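Long-range contacts in cellulase (Bacillus sp. BG-CS10, PDB 5E09), which hydrolyses beta-1,4-glucosidic bonds in cellulose, with a family 5 catalytic barrel and two carbohydrate-binding-type domains, probably aiding substrate binding: residues I284-K289 against E344-H349; N412-A417 against D424-L429; S457-E462 against H515-E520; F272-F277 against L290-F295. One frame throughout, in Å; residues are numbered along the deposited sequence.

Overall arrangement
The four contacts run from the catalytic barrel out into the two C-terminal domains. Contacts 1 and 4 both use helix 286-302, and their segments alternate along the chain: 272-277, 284-289, 290-295, then 344-349; contacts 2 and 3 follow in that order. Contact 4 lies inside the barrel domain, whereas contact 1 joins the start of that helix to strand 347-351. This strand neighbours strand 425-432 of contact 2 in one mixed sheet, and the centres of contacts 1 and 2 are about 11 Å apart. Contact 3, in the last domain, has its centre about 12 Å from that of contact 1, and Trp-517 packs on Gln-285. Contact 1 is thus a meeting point of all three domains.

Contact 1. Residues I284-K289 against E344-H349; sequences IQQGEK and ESNLIH
Gln-285 OE1 is gripped by three groups: a water donates to it at 3.0 Å, and the backbone N atoms of Gly-287 and Glu-288 approach it in weak bonds. These two backbone N-H groups, weakly bound, make Gln-285 the N-cap residue of helix 286-302. The same water donates to Glu-288 OE2 and accepts weakly from Asn-346 N, so it bridges the two segments. Across the gap the side chains of Gln-285 and Asn-346 meet tip to tip. Gln-285 NE2 donates to Asn-346 OD1 at 2.8 Å, with an almost straight N-H...O angle of 171°. The donor lies in the carbonyl plane on a lone pair, although the two amide planes are turned 61° apart.

The bond joins a helix of the family 5 barrel to the X2-type domain, just ahead of strand 347-351. Asn-346 CG stands between its own backbone N and carbonyl carbon (chi1 76°), which sets it 3.6 Å from Gly-287 N. Asn-346 ND2 comes to 3.8 Å from Gln-286 CB. Backbone closeness matters here, because Gly-287 CA is 4.9 Å from Asn-346 CA and a side chain on the glycine would run into OD1. Leu-347 CD1 packs at 3.6 Å against Gln-285 NE2. Glu-288 has its main partners outside the pair: OE1 accepts from Phe-241 N, and OE2 forms a salt bridge with Lys-291.

Contact 2. Residues N412-A417 against D424-L429; sequences NAVITA and DWHFQL
A beta hairpin of strands 410-419 and 425-432 in the X2-type domain brings Thr-416 beside His-426 and Ile-415 opposite Phe-427. The strand segments run antiparallel, their axes 4.7 Å apart at closest approach and their directions 155° apart. Ile-415 and Phe-427 form a hydrogen-bonded pair, Ile-415 N to Phe-427 O and Phe-427 N to Ile-415 O, each 2.9 Å. Ala-417 and Trp-425 repeat the pattern, Ala-417 N reaching Trp-425 O at 2.8 Å.

In the non-hydrogen-bonded pairs, on the face of Val-414, Thr-416, His-426 and Gln-428, the side chains also meet. Thr-416 and His-426 lie side by side and point the same way, with Thr-416 OG1 3.5 Å from His-426 CD2. Thr-416 CG2, anti to its backbone N, instead meets Asp-424 CB at 3.6 Å. Val-414 likewise runs alongside Gln-428, whose chain bends at chi2 (-73°), bringing CD back toward the valine; Gln-428 OE1 is 3.7 Å from Val-414 CG2. The hairpin supplies two inner strands of a five-stranded mixed sheet, bordered by strands 370-375 and 347-351. The other face, with Ile-415, Ala-417, Trp-425, Phe-427 and Leu-429 among its residues, is apolar, and Ala-417 CB sits 4.2 Å from Phe-427 CE2. Ile-348 packs here against Ile-415, Phe-427 and Leu-429.

Contact 3. Residues S457-E462 against H515-E520; sequences SVATME and HFWSGE
Trp-517 lays one face of its indole over Ala-459 CB, which stands 3.5 Å from the centroid of the five-membered ring and 19° off its normal, a CH-pi contact. The edge of the same ring meets Ser-457 OG, 3.5 Å from Trp-517 CD1. An alanine in place of Trp-517 would probably leave the Ala-459 methyl without its aromatic cover and open a gap beside Ser-457.

Next to it along the strand, the backbones form a classic beta bulge in the C-terminal carbohydrate-binding-type domain: two residues, Ala-459 and Thr-460, stand against the single His-515, whose O accepts from both their N atoms. Thr-460 O takes His-515 N at 2.9 Å in return. A type I turn from Phe-516 to Gly-519 follows, and Val-458 CG2 packs on Phe-516 CE2 at 3.6 Å. At the far end Glu-462 CG, anti to its carbonyl carbon (chi1 -75°), comes 3.8 Å from His-515 NE2, and the chain runs on extended. His-515 NE2 donates to Glu-462 OE1 at 2.8 Å, meeting it on the anti side, 31° out of the carboxylate plane. OE2 is hydrogen-bonded to Ser-478 OG. Glu-462 is thus held at both oxygens, and its charge would probably favour a protonated His-515.

Contact 4. Residues F272-F277 against L290-F295; sequences FGLLGF and LKFFEF
Leu-274 CD2 presses on one face of Phe-292, 3.6 Å from the ring centroid and 16° off its normal, the closest packing in this contact. The two side chains slide past each other in opposite directions, and CE2 of Phe-292 is the nearest ring atom, 3.5 Å from Leu-274 CD2. Phe-292 CG is anti to its backbone N (chi1 172°), which turns it toward Leu-274, 4.1 Å from CD2 of the leucine. The other leucine methyl, Leu-274 CD1, turns to Phe-293 CE2 at 3.9 Å, so one residue touches two consecutive rings of the helix. A serine in place of Phe-292 would probably leave Leu-274 CD2 without the ring face it rests on and open a gap beside it.

Around Phe-293 the fit is looser. At its rim, Phe-272 CE2 meets Phe-293 CE1 at 3.7 Å, edge against edge, while Gly-273 CA lies near the ring plane at 3.9 Å from Phe-293 CZ. Phe-277 reaches toward Phe-293 tip to tip, Phe-277 CE2 also 3.9 Å from Phe-293 CZ. The backbones stay well apart, with Gly-273 CA 8.2 Å from Phe-293 CA, and no hydrogen bond crosses; the contact is made by side chains and the backbone of Gly-273. Neither part faces solvent, since all six touching residues are buried.

The contact is part of the layer between a barrel strand's end and the helix that follows it in the family 5 TIM barrel. The loop that links strand 267-272 to helix 286-302 packs back on the helix through Leu-274 and Phe-277, Phe-292 also packs on Thr-245 and Ile-249 of helix 243-261, and Phe-293 meets Phe-328 edge-to-face and touches Leu-332 of helix 326-337.

Contact 1. Residues I284-K289 against E344-H349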
# COMPACT_ATOMS: atom_id res chain seq x y z
N ILE A 284 -9.35 4.12 0.36
CA ILE A 284 -9.38 3.80 1.78
C ILE A 284 -9.65 5.08 2.56
O ILE A 284 -8.92 6.05 2.41
CB ILE A 284 -8.04 3.17 2.25
CG1 ILE A 284 -7.58 2.09 1.26
CG2 ILE A 284 -8.15 2.62 3.67
CD1 ILE A 284 -8.57 0.98 1.06
N GLN A 285 -10.70 5.08 3.38
CA GLN A 285 -11.04 6.26 4.17
C GLN A 285 -9.84 6.65 5.05
O GLN A 285 -9.19 5.78 5.64
CB GLN A 285 -12.29 6.02 5.01
CG GLN A 285 -13.02 7.29 5.44
CD GLN A 285 -12.46 7.89 6.73
OE1 GLN A 285 -11.84 7.20 7.54
NE2 GLN A 285 -12.68 9.19 6.91
N GLN A 286 -9.57 7.94 5.13
CA GLN A 286 -8.31 8.45 5.70
C GLN A 286 -7.98 7.94 7.11
O GLN A 286 -6.87 7.46 7.36
CB GLN A 286 -8.35 9.99 5.70
CG GLN A 286 -7.03 10.65 6.09
CD GLN A 286 -5.93 10.47 5.04
OE1 GLN A 286 -6.09 9.75 4.05
NE2 GLN A 286 -4.80 11.15 5.26
N GLY A 287 -8.94 8.04 8.03
CA GLY A 287 -8.71 7.60 9.39
C GLY A 287 -8.40 6.11 9.48
O GLY A 287 -7.53 5.68 10.25
N GLU A 288 -9.12 5.34 8.68
CA GLU A 288 -8.94 3.89 8.65
C GLU A 288 -7.58 3.52 8.06
O GLU A 288 -6.90 2.61 8.54
CB GLU A 288 -10.08 3.24 7.87
CG GLU A 288 -11.46 3.54 8.44
CD GLU A 288 -11.60 3.14 9.91
OE1 GLU A 288 -11.33 1.96 10.24
OE2 GLU A 288 -11.98 3.99 10.73
N LYS A 289 -7.17 4.26 7.03
CA LYS A 289 -5.84 4.10 6.43
C LYS A 289 -4.74 4.33 7.48
O LYS A 289 -3.85 3.48 7.67
CB LYS A 289 -5.67 5.06 5.25
CG LYS A 289 -4.26 5.11 4.68
CD LYS A 289 -3.98 6.43 3.98
CE LYS A 289 -5.03 6.73 2.93
NZ LYS A 289 -4.84 8.08 2.35
N GLU A 344 -11.90 6.27 16.94
CA GLU A 344 -12.82 5.43 16.17
C GLU A 344 -13.08 5.99 14.77
O GLU A 344 -13.49 5.27 13.87
CB GLU A 344 -14.15 5.28 16.91
CG GLU A 344 -14.85 6.60 17.19
CD GLU A 344 -16.15 6.43 17.96
OE1 GLU A 344 -16.70 5.31 17.96
OE2 GLU A 344 -16.61 7.42 18.57
N SER A 345 -12.81 7.28 14.60
CA SER A 345 -13.01 7.96 13.33
C SER A 345 -12.19 9.25 13.30
O SER A 345 -11.86 9.80 14.35
CB SER A 345 -14.50 8.27 13.13
OG SER A 345 -14.69 9.22 12.10
N ASN A 346 -11.83 9.71 12.11
CA ASN A 346 -11.15 11.00 11.99
C ASN A 346 -12.16 12.08 11.62
O ASN A 346 -11.79 13.20 11.28
CB ASN A 346 -10.02 10.93 10.95
CG ASN A 346 -10.53 10.96 9.53
OD1 ASN A 346 -11.49 10.26 9.19
ND2 ASN A 346 -9.90 11.76 8.69
N LEU A 347 -13.43 11.72 11.68
CA LEU A 347 -14.52 12.62 11.33
C LEU A 347 -15.44 12.89 12.52
O LEU A 347 -15.71 12.00 13.32
CB LEU A 347 -15.35 12.04 10.18
CG LEU A 347 -14.61 11.62 8.90
CD1 LEU A 347 -15.61 11.09 7.88
CD2 LEU A 347 -13.81 12.78 8.32
N ILE A 348 -15.91 14.13 12.61
CA ILE A 348 -16.97 14.51 13.54
C ILE A 348 -18.12 15.10 12.74
O ILE A 348 -17.99 16.17 12.15
CB ILE A 348 -16.49 15.54 14.56
CG1 ILE A 348 -15.34 14.98 15.40
CG2 ILE A 348 -17.64 15.99 15.45
CD1 ILE A 348 -14.70 16.02 16.28
N HIS A 349 -19.25 14.40 12.73
CA HIS A 349 -20.41 14.86 11.97
C HIS A 349 -21.40 15.64 12.81
O HIS A 349 -21.79 15.22 13.90
CB HIS A 349 -21.12 13.69 11.30
CG HIS A 349 -20.26 12.91 10.36
ND1 HIS A 349 -19.52 11.83 10.77
CD2 HIS A 349 -20.01 13.08 9.04
CE1 HIS A 349 -18.85 11.34 9.73
NE2 HIS A 349 -19.13 12.08 8.68
O HOH W 1 -12.34 6.85 10.47

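Contact 2. Residues N412-A417 against D424-L429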
# COMPACT_ATOMS: atom_id res chain seq x y z
N ASN A 412 -15.80 22.27 8.29
CA ASN A 412 -15.84 23.62 8.78
C ASN A 412 -14.66 23.94 9.65
O ASN A 412 -14.36 25.05 9.88
CB ASN A 412 -17.11 23.85 9.60
CG ASN A 412 -18.35 23.98 8.77
OD1 ASN A 412 -19.37 24.33 9.27
ND2 ASN A 412 -18.26 23.71 7.52
N ALA A 413 -14.01 22.92 10.15
CA ALA A 413 -12.84 23.07 11.02
C ALA A 413 -12.06 21.78 11.21
O ALA A 413 -12.55 20.71 10.90
CB ALA A 413 -13.26 23.61 12.40
N VAL A 414 -10.84 21.90 11.71
CA VAL A 414 -10.01 20.74 12.03
C VAL A 414 -9.55 20.82 13.49
O VAL A 414 -8.85 21.76 13.88
CB VAL A 414 -8.78 20.65 11.10
CG1 VAL A 414 -7.85 19.55 11.57
CG2 VAL A 414 -9.24 20.42 9.66
N ILE A 415 -9.99 19.86 14.29
CA ILE A 415 -9.61 19.79 15.69
C ILE A 415 -8.46 18.82 15.87
O ILE A 415 -8.60 17.62 15.61
CB ILE A 415 -10.78 19.36 16.58
CG1 ILE A 415 -12.00 20.26 16.33
CG2 ILE A 415 -10.38 19.37 18.05
CD1 ILE A 415 -13.26 19.79 17.03
N THR A 416 -7.32 19.34 16.31
CA THR A 416 -6.10 18.56 16.46
C THR A 416 -5.91 18.05 17.89
O THR A 416 -5.75 18.84 18.82
CB THR A 416 -4.86 19.40 16.07
OG1 THR A 416 -5.03 19.91 14.74
CG2 THR A 416 -3.59 18.57 16.15
N ALA A 417 -5.94 16.74 18.07
CA ALA A 417 -5.67 16.12 19.35
C ALA A 417 -4.18 15.86 19.51
O ALA A 417 -3.54 15.27 18.63
CB ALA A 417 -6.46 14.83 19.52
N ASP A 424 -0.04 13.65 16.13
CA ASP A 424 -1.31 14.29 16.43
C ASP A 424 -2.42 13.65 15.60
O ASP A 424 -2.18 13.23 14.47
CB ASP A 424 -1.25 15.79 16.15
CG ASP A 424 -0.38 16.53 17.15
OD1 ASP A 424 -0.15 15.98 18.25
OD2 ASP A 424 0.07 17.65 16.83
N TRP A 425 -3.62 13.59 16.16
CA TRP A 425 -4.75 13.04 15.43
C TRP A 425 -5.65 14.18 14.98
O TRP A 425 -5.99 15.05 15.78
CB TRP A 425 -5.52 12.03 16.28
CG TRP A 425 -6.66 11.36 15.55
CD1 TRP A 425 -7.97 11.72 15.57
CD2 TRP A 425 -6.57 10.20 14.70
NE1 TRP A 425 -8.71 10.86 14.79
CE2 TRP A 425 -7.87 9.92 14.24
CE3 TRP A 425 -5.52 9.38 14.29
CZ2 TRP A 425 -8.15 8.85 13.38
CZ3 TRP A 425 -5.80 8.31 13.43
CH2 TRP A 425 -7.10 8.07 12.99
N HIS A 426 -6.05 14.19 13.71
CA HIS A 426 -6.81 15.31 13.19
C HIS A 426 -8.26 14.96 12.90
O HIS A 426 -8.56 14.25 11.95
CB HIS A 426 -6.16 15.85 11.92
CG HIS A 426 -4.74 16.29 12.12
ND1 HIS A 426 -3.69 15.41 12.13
CD2 HIS A 426 -4.21 17.52 12.36
CE1 HIS A 426 -2.56 16.07 12.35
NE2 HIS A 426 -2.86 17.35 12.49
N PHE A 427 -9.16 15.49 13.72
CA PHE A 427 -10.59 15.38 13.46
C PHE A 427 -11.05 16.41 12.44
O PHE A 427 -10.80 17.60 12.60
CB PHE A 427 -11.39 15.56 14.75
CG PHE A 427 -11.13 14.50 15.78
CD1 PHE A 427 -11.61 13.21 15.60
CD2 PHE A 427 -10.42 14.79 16.92
CE1 PHE A 427 -11.38 12.22 16.54
CE2 PHE A 427 -10.18 13.81 17.88
CZ PHE A 427 -10.66 12.53 17.69
N GLN A 428 -11.72 15.93 11.40
CA GLN A 428 -12.40 16.82 10.46
C GLN A 428 -13.81 17.06 10.97
O GLN A 428 -14.60 16.13 11.12
CB GLN A 428 -12.43 16.20 9.05
CG GLN A 428 -11.10 15.59 8.60
CD GLN A 428 -10.04 16.64 8.26
OE1 GLN A 428 -10.30 17.58 7.51
NE2 GLN A 428 -8.85 16.47 8.81
N LEU A 429 -14.14 18.32 11.25
CA LEU A 429 -15.48 18.67 11.73
C LEU A 429 -16.40 18.90 10.53
O LEU A 429 -16.39 19.96 9.91
CB LEU A 429 -15.41 19.91 12.62
CG LEU A 429 -16.71 20.46 13.22
CD1 LEU A 429 -17.52 19.37 13.89
CD2 LEU A 429 -16.39 21.57 14.21

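Contact 3. Residues S457-E462 against H515-E520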
# COMPACT_ATOMS: atom_id res chain seq x y z
N SER A 457 -19.55 11.72 2.74
CA SER A 457 -18.66 10.99 1.84
C SER A 457 -19.05 9.52 1.73
O SER A 457 -19.42 8.88 2.72
CB SER A 457 -17.20 11.12 2.31
OG SER A 457 -17.01 10.66 3.63
N VAL A 458 -18.97 8.99 0.51
CA VAL A 458 -19.36 7.61 0.24
C VAL A 458 -18.32 6.62 0.76
O VAL A 458 -17.15 6.67 0.40
CB VAL A 458 -19.56 7.36 -1.27
CG1 VAL A 458 -19.99 5.93 -1.52
CG2 VAL A 458 -20.59 8.33 -1.83
N ALA A 459 -18.78 5.72 1.63
CA ALA A 459 -17.93 4.66 2.15
C ALA A 459 -17.97 3.47 1.19
O ALA A 459 -16.92 2.95 0.80
CB ALA A 459 -18.39 4.23 3.54
N THR A 460 -19.17 3.06 0.81
CA THR A 460 -19.30 1.91 -0.08
C THR A 460 -20.67 1.83 -0.74
O THR A 460 -21.51 2.70 -0.55
CB THR A 460 -19.01 0.59 0.66
OG1 THR A 460 -19.06 -0.50 -0.26
CG2 THR A 460 -20.01 0.37 1.79
N MSE A 461 -20.90 0.78 -1.53
CA MSE A 461 -22.13 0.65 -2.31
C MSE A 461 -22.56 -0.81 -2.42
O MSE A 461 -21.77 -1.68 -2.80
CB MSE A 461 -21.95 1.24 -3.72
CG MSE A 461 -23.18 1.09 -4.62
SE MSE A 461 -22.94 1.47 -6.53
CE MSE A 461 -22.07 -0.17 -7.10
N GLU A 462 -23.82 -1.08 -2.09
CA GLU A 462 -24.40 -2.39 -2.32
C GLU A 462 -25.18 -2.42 -3.62
O GLU A 462 -25.77 -1.42 -4.03
CB GLU A 462 -25.32 -2.80 -1.17
CG GLU A 462 -24.61 -3.21 0.10
CD GLU A 462 -25.59 -3.68 1.17
OE1 GLU A 462 -26.19 -2.81 1.85
OE2 GLU A 462 -25.76 -4.91 1.33
N HIS A 515 -23.69 3.56 1.14
CA HIS A 515 -23.32 3.75 2.54
C HIS A 515 -22.33 4.90 2.68
O HIS A 515 -21.23 4.87 2.10
CB HIS A 515 -22.70 2.47 3.13
CG HIS A 515 -23.61 1.28 3.12
ND1 HIS A 515 -23.99 0.62 4.27
CD2 HIS A 515 -24.18 0.60 2.09
CE1 HIS A 515 -24.77 -0.40 3.95
NE2 HIS A 515 -24.91 -0.43 2.64
N PHE A 516 -22.74 5.90 3.47
CA PHE A 516 -21.94 7.08 3.77
C PHE A 516 -21.30 6.99 5.15
O PHE A 516 -21.79 6.26 6.01
CB PHE A 516 -22.80 8.35 3.69
CG PHE A 516 -23.27 8.67 2.30
CD1 PHE A 516 -24.36 8.01 1.76
CD2 PHE A 516 -22.62 9.63 1.55
CE1 PHE A 516 -24.79 8.31 0.48
CE2 PHE A 516 -23.05 9.93 0.27
CZ PHE A 516 -24.13 9.26 -0.27
N TRP A 517 -20.23 7.74 5.36
CA TRP A 517 -19.50 7.69 6.63
C TRP A 517 -20.21 8.37 7.79
O TRP A 517 -19.86 8.16 8.95
CB TRP A 517 -18.10 8.28 6.44
CG TRP A 517 -17.18 7.29 5.83
CD1 TRP A 517 -16.67 7.29 4.56
CD2 TRP A 517 -16.68 6.11 6.45
NE1 TRP A 517 -15.88 6.19 4.36
CE2 TRP A 517 -15.87 5.43 5.53
CE3 TRP A 517 -16.84 5.54 7.73
CZ2 TRP A 517 -15.21 4.24 5.80
CZ3 TRP A 517 -16.19 4.35 8.02
CH2 TRP A 517 -15.38 3.72 7.06
N SER A 518 -21.22 9.18 7.49
CA SER A 518 -22.08 9.75 8.52
C SER A 518 -22.95 8.68 9.16
O SER A 518 -23.40 8.83 10.30
CB SER A 518 -22.97 10.83 7.93
OG SER A 518 -23.96 10.23 7.13
N GLY A 519 -23.17 7.59 8.43
CA GLY A 519 -24.11 6.57 8.83
C GLY A 519 -25.33 6.56 7.92
O GLY A 519 -26.11 5.62 7.94
N GLU A 520 -25.49 7.61 7.13
CA GLU A 520 -26.61 7.69 6.19
C GLU A 520 -26.53 6.62 5.12
O GLU A 520 -25.45 6.20 4.70
CB GLU A 520 -26.66 9.07 5.52
CG GLU A 520 -27.19 10.18 6.41
CD GLU A 520 -28.65 9.99 6.76
OE1 GLU A 520 -29.41 9.44 5.93
OE2 GLU A 520 -29.04 10.39 7.88

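Contact 4. Residues F272-F277 against L290-F295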
# COMPACT_ATOMS: atom_id res chain seq x y z
N PHE A 272 5.36 -2.85 1.12
CA PHE A 272 4.07 -2.84 1.79
C PHE A 272 3.29 -1.60 1.37
O PHE A 272 3.85 -0.66 0.81
CB PHE A 272 4.23 -2.92 3.32
CG PHE A 272 4.72 -1.66 3.96
CD1 PHE A 272 6.08 -1.38 4.02
CD2 PHE A 272 3.83 -0.76 4.53
CE1 PHE A 272 6.54 -0.23 4.62
CE2 PHE A 272 4.29 0.40 5.14
CZ PHE A 272 5.64 0.67 5.19
N GLY A 273 1.99 -1.64 1.63
CA GLY A 273 1.07 -0.59 1.25
C GLY A 273 -0.32 -1.17 1.36
O GLY A 273 -0.54 -2.14 2.08
N LEU A 274 -1.28 -0.57 0.66
CA LEU A 274 -2.60 -1.17 0.55
C LEU A 274 -2.89 -1.37 -0.94
O LEU A 274 -2.64 -0.48 -1.74
CB LEU A 274 -3.67 -0.30 1.21
CG LEU A 274 -3.65 -0.28 2.74
CD1 LEU A 274 -4.54 0.83 3.27
CD2 LEU A 274 -4.10 -1.64 3.30
N LEU A 275 -3.39 -2.55 -1.29
CA LEU A 275 -3.62 -2.93 -2.68
C LEU A 275 -4.46 -1.89 -3.42
O LEU A 275 -4.15 -1.51 -4.55
CB LEU A 275 -4.31 -4.29 -2.74
CG LEU A 275 -3.94 -5.16 -3.94
CD1 LEU A 275 -2.47 -5.52 -3.87
CD2 LEU A 275 -4.81 -6.42 -3.97
N GLY A 276 -5.52 -1.42 -2.76
CA GLY A 276 -6.41 -0.42 -3.33
C GLY A 276 -5.72 0.83 -3.84
O GLY A 276 -6.26 1.52 -4.72
N PHE A 277 -4.54 1.13 -3.31
CA PHE A 277 -3.77 2.30 -3.76
C PHE A 277 -3.45 2.24 -5.25
O PHE A 277 -3.18 3.27 -5.87
CB PHE A 277 -2.47 2.44 -2.96
CG PHE A 277 -2.66 2.93 -1.55
CD1 PHE A 277 -3.92 3.31 -1.09
CD2 PHE A 277 -1.58 3.03 -0.69
CE1 PHE A 277 -4.09 3.76 0.20
CE2 PHE A 277 -1.75 3.49 0.61
CZ PHE A 277 -3.01 3.86 1.05
N LEU A 290 -4.82 5.48 8.14
CA LEU A 290 -3.86 5.82 9.20
C LEU A 290 -3.80 4.74 10.29
O LEU A 290 -2.72 4.31 10.69
CB LEU A 290 -4.22 7.17 9.83
CG LEU A 290 -4.20 8.39 8.91
CD1 LEU A 290 -4.70 9.62 9.65
CD2 LEU A 290 -2.80 8.62 8.35
N LYS A 291 -4.97 4.31 10.76
CA LYS A 291 -5.00 3.27 11.79
C LYS A 291 -4.34 1.96 11.31
O LYS A 291 -3.61 1.30 12.06
CB LYS A 291 -6.44 3.02 12.24
CG LYS A 291 -6.99 4.13 13.15
CD LYS A 291 -8.36 3.80 13.73
CE LYS A 291 -9.45 3.92 12.68
NZ LYS A 291 -10.81 3.77 13.27
N PHE A 292 -4.58 1.61 10.04
CA PHE A 292 -3.96 0.43 9.46
C PHE A 292 -2.44 0.53 9.54
O PHE A 292 -1.78 -0.36 10.07
CB PHE A 292 -4.40 0.21 8.01
CG PHE A 292 -3.63 -0.88 7.31
CD1 PHE A 292 -4.04 -2.21 7.43
CD2 PHE A 292 -2.51 -0.60 6.56
CE1 PHE A 292 -3.33 -3.23 6.79
CE2 PHE A 292 -1.80 -1.61 5.93
CZ PHE A 292 -2.21 -2.92 6.05
N PHE A 293 -1.89 1.61 8.99
CA PHE A 293 -0.43 1.72 8.95
C PHE A 293 0.20 1.83 10.35
O PHE A 293 1.28 1.28 10.58
CB PHE A 293 -0.02 2.90 8.07
CG PHE A 293 -0.10 2.60 6.60
CD1 PHE A 293 0.93 1.95 5.95
CD2 PHE A 293 -1.23 2.94 5.87
CE1 PHE A 293 0.86 1.64 4.59
CE2 PHE A 293 -1.32 2.64 4.51
CZ PHE A 293 -0.27 1.99 3.87
N GLU A 294 -0.49 2.50 11.27
CA GLU A 294 0.00 2.60 12.65
C GLU A 294 0.10 1.21 13.29
O GLU A 294 1.14 0.83 13.87
CB GLU A 294 -0.92 3.51 13.48
CG GLU A 294 -0.36 3.93 14.84
CD GLU A 294 -0.63 2.92 15.94
OE1 GLU A 294 -1.64 2.19 15.85
OE2 GLU A 294 0.18 2.86 16.89
N PHE A 295 -0.98 0.45 13.19
CA PHE A 295 -1.02 -0.92 13.71
C PHE A 295 0.09 -1.79 13.09
O PHE A 295 0.90 -2.42 13.79
CB PHE A 295 -2.40 -1.51 13.44
CG PHE A 295 -2.66 -2.80 14.15
CD1 PHE A 295 -3.13 -2.81 15.45
CD2 PHE A 295 -2.45 -4.01 13.51
CE1 PHE A 295 -3.38 -4.00 16.11
CE2 PHE A 295 -2.71 -5.20 14.16
CZ PHE A 295 -3.17 -5.20 15.46